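Local coordinates for Zgc:56074 (Danio rerio, PDB 3E9D), which probably hydrolyses fructose 2,6-bisphosphate to fructose 6-phosphate and phosphate as a histidine phosphatase, thereby restraining glycolysis, at residues H11-Y16 and H36-A41; D116-P119 and E123-E126; K129-M134 and G184-I189. All coordinates share one frame; numbering follows the deposited sequence.

The three contacts follow one another along the chain and lie on different parts of a phosphatase fold built round a mixed sheet. Contact 1 joins the turn after strand 2-10 to helix 33-45, close to the catalytic His-11. Contacts 2 and 3 share helix 125-146: contact 2 sits at its start, while contact 3 crosses it with helix 184-197, near the centre of the molecule. The centres of these two are about 12 Å apart, and a salt bridge from Glu-123 to Arg-131 joins them; the centre of contact 1 is about 27 Å from that of contact 2 and about 21 Å from that of contact 3. Contacts 1 and 3 approach the phosphate pocket from separate elements, the catalytic turn and the helix 184-197 N-terminus.

Contact 1 (H11-Y16 and H36-A41); sequences HGETQY and HQQAAA
Glu-13 and Gln-38 meet where the catalytic turn of the histidine phosphatase fold, the segment carrying the His-Gly of the Arg-His-Gly signature, passes helix 33-45. Gln-38 reaches out from the helix as an extended chain, its CG lying anti to the carbonyl carbon (chi1 -61°), and delivers its amide to the turn. Its OE1 accepts the backbone N-H of Glu-13 at 2.9 Å in a nearly straight bond, with the donor tilted somewhat from the carbonyl plane. This bond grips the peptide between Gly-12 and Glu-13, next along from that of His-11. The same oxygen lies 3.4 Å from Glu-13 CB, so the amide is fitted against the start of the glutamate side chain as well as its backbone.

From there the glutamate runs off at a slant, and its carboxylate plane ends 76° from the amide plane of Gln-38. A water bridges the two ends, 2.7 Å from Glu-13 OE1 and accepting from Gln-38 NE2 at 2.9 Å. The other carboxylate oxygen, OE2, forms a salt bridge with Arg-18, which is likely to fix the rotation of the group.

Gly-12, just before the bonded N-H, leads back to His-11, the residue that becomes the phosphohistidine intermediate. His-11 CB is directed away from helix 33-45, and the imidazole ring lies beside the bound phosphate. On the helix side of the turn, Gln-38 OE1 also comes to 3.8 Å from Gly-12 CA.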
loop_
_atom_site.group_PDB
_atom_site.type_symbol
_atom_site.label_atom_id
_atom_site.label_comp_id
_atom_site.label_asym_id
_atom_site.label_seq_id
_atom_site.Cartn_x
_atom_site.Cartn_y
_atom_site.Cartn_z
ATOM N N HIS A 11 -7.741 2.312 -1.899
ATOM C CA HIS A 11 -8.711 3.125 -2.652
ATOM C C HIS A 11 -9.951 3.461 -1.792
ATOM O O HIS A 11 -10.277 2.749 -0.820
ATOM C CB HIS A 11 -9.159 2.368 -3.926
ATOM C CG HIS A 11 -10.036 1.198 -3.621
ATOM N ND1 HIS A 11 -11.392 1.328 -3.418
ATOM C CD2 HIS A 11 -9.744 -0.105 -3.399
ATOM C CE1 HIS A 11 -11.907 0.154 -3.100
ATOM N NE2 HIS A 11 -10.928 -0.734 -3.074
ATOM N N GLY A 12 -10.680 4.498 -2.198
ATOM C CA GLY A 12 -11.919 4.889 -1.512
ATOM C C GLY A 12 -13.055 3.915 -1.773
ATOM O O GLY A 12 -13.007 3.150 -2.729
ATOM N N GLU A 13 -14.086 3.967 -0.936
ATOM C CA GLU A 13 -15.258 3.087 -1.044
ATOM C C GLU A 13 -15.945 3.033 -2.419
ATOM O O GLU A 13 -16.146 4.074 -3.060
ATOM C CB GLU A 13 -16.286 3.495 0.007
ATOM C CG GLU A 13 -17.316 2.436 0.274
ATOM C CD GLU A 13 -18.286 2.861 1.350
ATOM O OE1 GLU A 13 -17.959 2.761 2.555
ATOM O OE2 GLU A 13 -19.380 3.296 0.984
ATOM N N THR A 14 -16.270 1.812 -2.864
ATOM C CA THR A 14 -17.137 1.585 -4.030
ATOM C C THR A 14 -18.475 1.058 -3.528
ATOM O O THR A 14 -18.611 0.691 -2.345
ATOM C CB THR A 14 -16.543 0.535 -4.996
ATOM O OG1 THR A 14 -16.441 -0.717 -4.306
ATOM C CG2 THR A 14 -15.158 0.961 -5.494
ATOM N N GLN A 15 -19.463 0.984 -4.419
ATOM C CA GLN A 15 -20.746 0.387 -4.034
ATOM C C GLN A 15 -20.568 -1.089 -3.669
ATOM O O GLN A 15 -21.252 -1.581 -2.768
ATOM C CB GLN A 15 -21.839 0.573 -5.102
ATOM C CG GLN A 15 -23.259 0.194 -4.590
ATOM C CD GLN A 15 -23.735 1.078 -3.426
ATOM O OE1 GLN A 15 -23.522 2.290 -3.425
ATOM N NE2 GLN A 15 -24.384 0.469 -2.436
ATOM N N TYR A 16 -19.632 -1.777 -4.336
ATOM C CA TYR A 16 -19.322 -3.176 -3.992
ATOM C C TYR A 16 -18.831 -3.309 -2.549
ATOM O O TYR A 16 -19.282 -4.210 -1.830
ATOM C CB TYR A 16 -18.304 -3.797 -4.970
ATOM C CG TYR A 16 -18.920 -4.449 -6.198
ATOM C CD1 TYR A 16 -19.989 -3.859 -6.871
ATOM C CD2 TYR A 16 -18.412 -5.644 -6.702
ATOM C CE1 TYR A 16 -20.549 -4.456 -8.008
ATOM C CE2 TYR A 16 -18.965 -6.253 -7.838
ATOM C CZ TYR A 16 -20.028 -5.654 -8.482
ATOM O OH TYR A 16 -20.566 -6.244 -9.607
ATOM N N HIS A 36 -15.469 9.152 -3.095
ATOM C CA HIS A 36 -15.006 10.466 -3.508
ATOM C C HIS A 36 -14.716 11.328 -2.291
ATOM O O HIS A 36 -13.710 12.027 -2.252
ATOM C CB HIS A 36 -16.059 11.153 -4.384
ATOM C CG HIS A 36 -15.989 10.745 -5.818
ATOM N ND1 HIS A 36 -15.146 11.357 -6.721
ATOM C CD2 HIS A 36 -16.625 9.762 -6.498
ATOM C CE1 HIS A 36 -15.287 10.791 -7.907
ATOM N NE2 HIS A 36 -16.181 9.820 -7.800
ATOM N N GLN A 37 -15.603 11.264 -1.302
ATOM C CA GLN A 37 -15.413 12.011 -0.054
ATOM C C GLN A 37 -14.223 11.515 0.741
ATOM O O GLN A 37 -13.461 12.316 1.294
ATOM C CB GLN A 37 -16.653 11.888 0.837
ATOM C CG GLN A 37 -17.779 12.744 0.423
ATOM C CD GLN A 37 -19.021 12.437 1.211
ATOM O OE1 GLN A 37 -19.204 12.956 2.302
ATOM N NE2 GLN A 37 -19.884 11.582 0.666
ATOM N N GLN A 38 -14.080 10.197 0.836
ATOM C CA GLN A 38 -12.974 9.653 1.623
ATOM C C GLN A 38 -11.638 10.002 0.966
ATOM O O GLN A 38 -10.684 10.343 1.661
ATOM C CB GLN A 38 -13.092 8.144 1.801
ATOM C CG GLN A 38 -14.343 7.682 2.544
ATOM C CD GLN A 38 -14.466 6.165 2.488
ATOM O OE1 GLN A 38 -14.036 5.533 1.522
ATOM N NE2 GLN A 38 -15.035 5.581 3.522
ATOM N N ALA A 39 -11.597 9.940 -0.370
ATOM C CA ALA A 39 -10.380 10.245 -1.146
ATOM C C ALA A 39 -9.977 11.697 -0.977
ATOM O O ALA A 39 -8.794 12.003 -0.836
ATOM C CB ALA A 39 -10.571 9.912 -2.636
ATOM N N ALA A 40 -10.962 12.596 -0.998
ATOM C CA ALA A 40 -10.708 14.027 -0.798
ATOM C C ALA A 40 -10.164 14.321 0.608
ATOM O O ALA A 40 -9.238 15.142 0.775
ATOM C CB ALA A 40 -11.980 14.839 -1.083
ATOM N N ALA A 41 -10.712 13.626 1.603
ATOM C CA ALA A 41 -10.259 13.753 2.985
ATOM C C ALA A 41 -8.829 13.244 3.140
ATOM O O ALA A 41 -8.029 13.856 3.854
ATOM C CB ALA A 41 -11.225 13.007 3.970
HETATM O O HOH W 1 -15.468 2.676 3.660
#

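Contact 2 (D116-P119 and E123-E126); sequences DYTP and ETLE
Thr-118 and Thr-124 bring their CA atoms to 5.6 Å where the chain, extended at Thr-118, turns back to enter helix 125-146. The side chain of Thr-118 does most of the touching, its CB directed toward the other segment and its two branches dividing the work. With OG1 beside the backbone N (chi1 -65°), the methyl CG2 falls anti to that N and rests on the peptide of Glu-123, 3.5 Å from Glu-123 O and 3.6 Å from Glu-123 C. The hydroxyl OG1 goes to the next residue instead, 3.4 Å from Thr-124 CA and 3.6 Å from Thr-124 CG2. The two threonines thus pass at a slant, hydroxyl of one against methyl of the other, and their meeting is a van der Waals contact.

Thr-124 has its own polar task. It is the N-cap of helix 125-146: its OG1 sits between the backbone N and the carbonyl carbon (chi1 67°) and caps a backbone N just past Glu-126, while its own N is hydrogen-bonded to Gln-127 OE1. This reciprocal pattern is consistent with a capping box. With OG1 in that place, CG2 is left on the side that faces Thr-118.

Arg-90 ties both segments together from outside, its NE bonded to Glu-123 O and its NH2 held weakly by Thr-118 OG1. The Glu-123 carboxylate is gripped by Gly-91 N through OE1 and by Arg-131 NE through OE2; the Glu-123 side chain is about 7 Å from that of Glu-89, the probable proton donor/acceptor. The direct touch at this junction is therefore apolar or weakly polar, while the carboxylate and carbonyl of Glu-123 are answered by Gly-91, Arg-131 and Arg-90.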
loop_
_atom_site.group_PDB
_atom_site.type_symbol
_atom_site.label_atom_id
_atom_site.label_comp_id
_atom_site.label_asym_id
_atom_site.label_seq_id
_atom_site.Cartn_x
_atom_site.Cartn_y
_atom_site.Cartn_z
ATOM N N ASP A 116 -6.753 -20.853 4.055
ATOM C CA ASP A 116 -6.138 -21.813 3.137
ATOM C C ASP A 116 -6.775 -21.798 1.739
ATOM O O ASP A 116 -6.206 -22.329 0.787
ATOM C CB ASP A 116 -6.277 -23.242 3.683
ATOM C CG ASP A 116 -5.420 -23.509 4.921
ATOM O OD1 ASP A 116 -4.481 -22.725 5.221
ATOM O OD2 ASP A 116 -5.690 -24.541 5.589
ATOM N N TYR A 117 -7.969 -21.226 1.626
ATOM C CA TYR A 117 -8.782 -21.429 0.439
ATOM C C TYR A 117 -8.551 -20.393 -0.669
ATOM O O TYR A 117 -8.500 -19.197 -0.419
ATOM C CB TYR A 117 -10.261 -21.488 0.820
ATOM C CG TYR A 117 -11.170 -21.783 -0.349
ATOM C CD1 TYR A 117 -11.205 -23.053 -0.927
ATOM C CD2 TYR A 117 -11.989 -20.788 -0.883
ATOM C CE1 TYR A 117 -12.038 -23.326 -2.011
ATOM C CE2 TYR A 117 -12.822 -21.049 -1.962
ATOM C CZ TYR A 117 -12.841 -22.322 -2.518
ATOM O OH TYR A 117 -13.670 -22.585 -3.580
ATOM N N THR A 118 -8.415 -20.880 -1.896
ATOM C CA THR A 118 -8.410 -20.027 -3.079
ATOM C C THR A 118 -9.509 -20.530 -4.016
ATOM O O THR A 118 -9.513 -21.699 -4.390
ATOM C CB THR A 118 -7.034 -20.040 -3.781
ATOM O OG1 THR A 118 -6.069 -19.452 -2.910
ATOM C CG2 THR A 118 -7.064 -19.248 -5.122
ATOM N N PRO A 119 -10.453 -19.650 -4.380
ATOM C CA PRO A 119 -11.534 -20.104 -5.253
ATOM C C PRO A 119 -11.029 -20.396 -6.684
ATOM O O PRO A 119 -9.973 -19.900 -7.072
ATOM C CB PRO A 119 -12.537 -18.938 -5.212
ATOM C CG PRO A 119 -11.716 -17.742 -4.866
ATOM C CD PRO A 119 -10.590 -18.231 -3.996
ATOM N N GLU A 123 -6.393 -16.068 -7.137
ATOM C CA GLU A 123 -4.966 -16.057 -6.844
ATOM C C GLU A 123 -4.723 -16.578 -5.437
ATOM O O GLU A 123 -5.453 -16.228 -4.514
ATOM C CB GLU A 123 -4.431 -14.635 -6.870
ATOM C CG GLU A 123 -3.885 -14.148 -8.182
ATOM C CD GLU A 123 -3.297 -12.735 -8.038
ATOM O OE1 GLU A 123 -4.035 -11.806 -7.628
ATOM O OE2 GLU A 123 -2.091 -12.576 -8.335
ATOM N N THR A 124 -3.683 -17.372 -5.257
ATOM C CA THR A 124 -3.300 -17.782 -3.901
ATOM C C THR A 124 -2.575 -16.625 -3.192
ATOM O O THR A 124 -2.169 -15.636 -3.831
ATOM C CB THR A 124 -2.375 -18.989 -3.908
ATOM O OG1 THR A 124 -1.125 -18.595 -4.487
ATOM C CG2 THR A 124 -2.998 -20.167 -4.729
ATOM N N LEU A 125 -2.429 -16.744 -1.877
ATOM C CA LEU A 125 -1.684 -15.750 -1.123
ATOM C C LEU A 125 -0.246 -15.608 -1.625
ATOM O O LEU A 125 0.236 -14.498 -1.754
ATOM C CB LEU A 125 -1.699 -16.063 0.379
ATOM C CG LEU A 125 -1.170 -14.941 1.275
ATOM C CD1 LEU A 125 -1.962 -14.881 2.587
ATOM C CD2 LEU A 125 0.341 -15.104 1.540
ATOM N N GLU A 126 0.432 -16.717 -1.913
ATOM C CA GLU A 126 1.820 -16.646 -2.410
ATOM C C GLU A 126 1.940 -15.944 -3.764
ATOM O O GLU A 126 2.929 -15.257 -4.016
ATOM C CB GLU A 126 2.471 -18.036 -2.488
ATOM C CG GLU A 126 3.021 -18.546 -1.149
ATOM C CD GLU A 126 3.991 -17.567 -0.472
ATOM O OE1 GLU A 126 5.050 -17.242 -1.060
ATOM O OE2 GLU A 126 3.690 -17.120 0.658
#

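Contact 3 (K129-M134 and G184-I189); sequences KTRFKM and GAFIRI. With PO4 (phosphate ion), chain C.
The ring of Phe-186 has Arg-131 on one side of its plane and Phe-132 on the other, both approaching obliquely. The guanidinium of Arg-131 is turned only 22° from the ring plane, and its NH1 comes to 3.5 Å from Phe-186 CE1 and 3.6 Å from Phe-186 CD1. From the opposite side, Phe-132 offers CB and the CD1 corner of its ring, each 3.8 Å from Phe-186 CZ. The two phenyl planes stand at 81°, with centroids 5.9 Å apart. Phe-186 reaches this wedge because its CG is anti to the backbone N (chi1 -177°), which carries the ring across to helix 125-146.

The guanidinium is probably held in this rotation by partners beyond the ring: NH1 donates to Arg-88 O, in addition to the salt bridge of NE with Glu-123. Further along the interface the contact is aliphatic, with Ile-189 CG2 lying 3.9 Å from Lys-129 CB, while Lys-129 NZ reaches on to a salt bridge with Asp-197.

These side chains pack helix 125-146 across helix 184-197, which follows strand 177-182 of the central sheet in this phosphoglycerate mutase-type fold. The axes of 129-134 and 184-189 come within 9.8 Å and cross steeply. The start of helix 184-197 belongs to the phosphate pocket: the backbone N of Gly-184 donates to phosphate O2 at 2.8 Å in an almost straight bond, and His-183, Arg-61, Arg-10 and Asn-17 bind the same ion. The first turn of that helix also holds the probable proton donor/acceptor Glu-89, whose OE2 accepts from Ala-185 N and whose OE1 accepts from Phe-186 N.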
loop_
_atom_site.group_PDB
_atom_site.type_symbol
_atom_site.label_atom_id
_atom_site.label_comp_id
_atom_site.label_asym_id
_atom_site.label_seq_id
_atom_site.Cartn_x
_atom_site.Cartn_y
_atom_site.Cartn_z
ATOM N N LYS A 129 1.712 -12.273 -3.013
ATOM C CA LYS A 129 2.980 -11.854 -2.411
ATOM C C LYS A 129 4.125 -11.758 -3.431
ATOM O O LYS A 129 4.940 -10.821 -3.380
ATOM C CB LYS A 129 3.367 -12.794 -1.268
ATOM C CG LYS A 129 4.579 -12.313 -0.464
ATOM C CD LYS A 129 5.132 -13.427 0.450
ATOM C CE LYS A 129 4.173 -13.761 1.572
ATOM N NZ LYS A 129 4.781 -14.724 2.560
ATOM N N THR A 130 4.193 -12.735 -4.344
ATOM C CA THR A 130 5.143 -12.666 -5.449
ATOM C C THR A 130 4.990 -11.371 -6.266
ATOM O O THR A 130 5.988 -10.751 -6.626
ATOM C CB THR A 130 5.024 -13.919 -6.346
ATOM O OG1 THR A 130 5.399 -15.064 -5.562
ATOM C CG2 THR A 130 5.913 -13.825 -7.585
ATOM N N ARG A 131 3.749 -10.955 -6.531
ATOM C CA ARG A 131 3.505 -9.675 -7.221
ATOM C C ARG A 131 4.066 -8.468 -6.459
ATOM O O ARG A 131 4.701 -7.581 -7.054
ATOM C CB ARG A 131 2.009 -9.469 -7.501
ATOM C CG ARG A 131 1.465 -10.394 -8.597
ATOM C CD ARG A 131 0.168 -9.841 -9.174
ATOM N NE ARG A 131 -1.023 -10.037 -8.328
ATOM C CZ ARG A 131 -1.674 -9.061 -7.694
ATOM N NH1 ARG A 131 -1.241 -7.800 -7.750
ATOM N NH2 ARG A 131 -2.777 -9.337 -7.019
ATOM N N PHE A 132 3.831 -8.435 -5.147
ATOM C CA PHE A 132 4.401 -7.379 -4.309
ATOM C C PHE A 132 5.936 -7.406 -4.316
ATOM O O PHE A 132 6.567 -6.349 -4.416
ATOM C CB PHE A 132 3.867 -7.422 -2.875
ATOM C CG PHE A 132 4.404 -6.309 -1.998
ATOM C CD1 PHE A 132 4.133 -4.976 -2.306
ATOM C CD2 PHE A 132 5.176 -6.595 -0.878
ATOM C CE1 PHE A 132 4.621 -3.936 -1.515
ATOM C CE2 PHE A 132 5.658 -5.571 -0.054
ATOM C CZ PHE A 132 5.382 -4.236 -0.370
ATOM N N LYS A 133 6.520 -8.601 -4.233
ATOM C CA LYS A 133 7.987 -8.760 -4.312
ATOM C C LYS A 133 8.536 -8.213 -5.630
ATOM O O LYS A 133 9.586 -7.559 -5.652
ATOM C CB LYS A 133 8.410 -10.226 -4.161
ATOM C CG LYS A 133 8.281 -10.809 -2.743
ATOM C CD LYS A 133 8.807 -12.249 -2.730
ATOM C CE LYS A 133 8.220 -13.071 -1.599
ATOM N NZ LYS A 133 8.396 -14.557 -1.866
ATOM N N MET A 134 7.824 -8.485 -6.728
ATOM C CA MET A 134 8.205 -7.956 -8.041
ATOM C C MET A 134 8.050 -6.437 -8.082
ATOM O O MET A 134 8.883 -5.718 -8.657
ATOM C CB MET A 134 7.380 -8.601 -9.160
ATOM C CG MET A 134 7.646 -10.101 -9.348
ATOM S SD MET A 134 6.399 -10.851 -10.460
ATOM C CE MET A 134 6.676 -9.906 -11.977
ATOM N N GLY A 184 -7.205 -3.623 -0.582
ATOM C CA GLY A 184 -7.174 -4.117 0.782
ATOM C C GLY A 184 -6.453 -5.437 0.966
ATOM O O GLY A 184 -5.564 -5.541 1.804
ATOM N N ALA A 185 -6.833 -6.447 0.190
ATOM C CA ALA A 185 -6.213 -7.758 0.336
ATOM C C ALA A 185 -4.741 -7.696 -0.056
ATOM O O ALA A 185 -3.882 -8.194 0.673
ATOM C CB ALA A 185 -6.962 -8.827 -0.449
ATOM N N PHE A 186 -4.450 -7.049 -1.188
ATOM C CA PHE A 186 -3.050 -6.855 -1.607
ATOM C C PHE A 186 -2.182 -6.151 -0.547
ATOM O O PHE A 186 -1.059 -6.598 -0.246
ATOM C CB PHE A 186 -2.990 -6.056 -2.906
ATOM C CG PHE A 186 -1.600 -5.882 -3.434
ATOM C CD1 PHE A 186 -1.042 -6.843 -4.276
ATOM C CD2 PHE A 186 -0.844 -4.747 -3.098
ATOM C CE1 PHE A 186 0.262 -6.678 -4.787
ATOM C CE2 PHE A 186 0.450 -4.587 -3.589
ATOM C CZ PHE A 186 1.002 -5.552 -4.442
ATOM N N ILE A 187 -2.692 -5.048 0.003
ATOM C CA ILE A 187 -1.962 -4.285 1.002
ATOM C C ILE A 187 -1.740 -5.112 2.265
ATOM O O ILE A 187 -0.661 -5.069 2.847
ATOM C CB ILE A 187 -2.667 -2.903 1.335
ATOM C CG1 ILE A 187 -2.507 -1.916 0.157
ATOM C CG2 ILE A 187 -2.116 -2.300 2.614
ATOM C CD1 ILE A 187 -3.549 -0.747 0.161
ATOM N N ARG A 188 -2.761 -5.861 2.684
ATOM C CA ARG A 188 -2.640 -6.683 3.879
ATOM C C ARG A 188 -1.539 -7.710 3.709
ATOM O O ARG A 188 -0.693 -7.873 4.593
ATOM C CB ARG A 188 -3.955 -7.395 4.209
ATOM C CG ARG A 188 -4.007 -7.838 5.672
ATOM C CD ARG A 188 -5.417 -8.306 6.040
ATOM N NE ARG A 188 -5.511 -8.590 7.472
ATOM C CZ ARG A 188 -6.551 -9.191 8.050
ATOM N NH1 ARG A 188 -7.581 -9.579 7.307
ATOM N NH2 ARG A 188 -6.553 -9.409 9.366
ATOM N N ILE A 189 -1.558 -8.389 2.563
ATOM C CA ILE A 189 -0.538 -9.378 2.250
ATOM C C ILE A 189 0.853 -8.726 2.190
ATOM O O ILE A 189 1.832 -9.284 2.707
ATOM C CB ILE A 189 -0.906 -10.177 0.966
ATOM C CG1 ILE A 189 -2.122 -11.075 1.272
ATOM C CG2 ILE A 189 0.299 -11.031 0.473
ATOM C CD1 ILE A 189 -2.928 -11.541 0.016
HETATM P P PO4 C . -10.592 -3.769 -2.720
HETATM O O1 PO4 C . -10.264 -3.544 -4.174
HETATM O O2 PO4 C . -9.636 -3.059 -1.790
HETATM O O3 PO4 C . -11.977 -3.253 -2.407
HETATM O O4 PO4 C . -10.594 -5.252 -2.418
#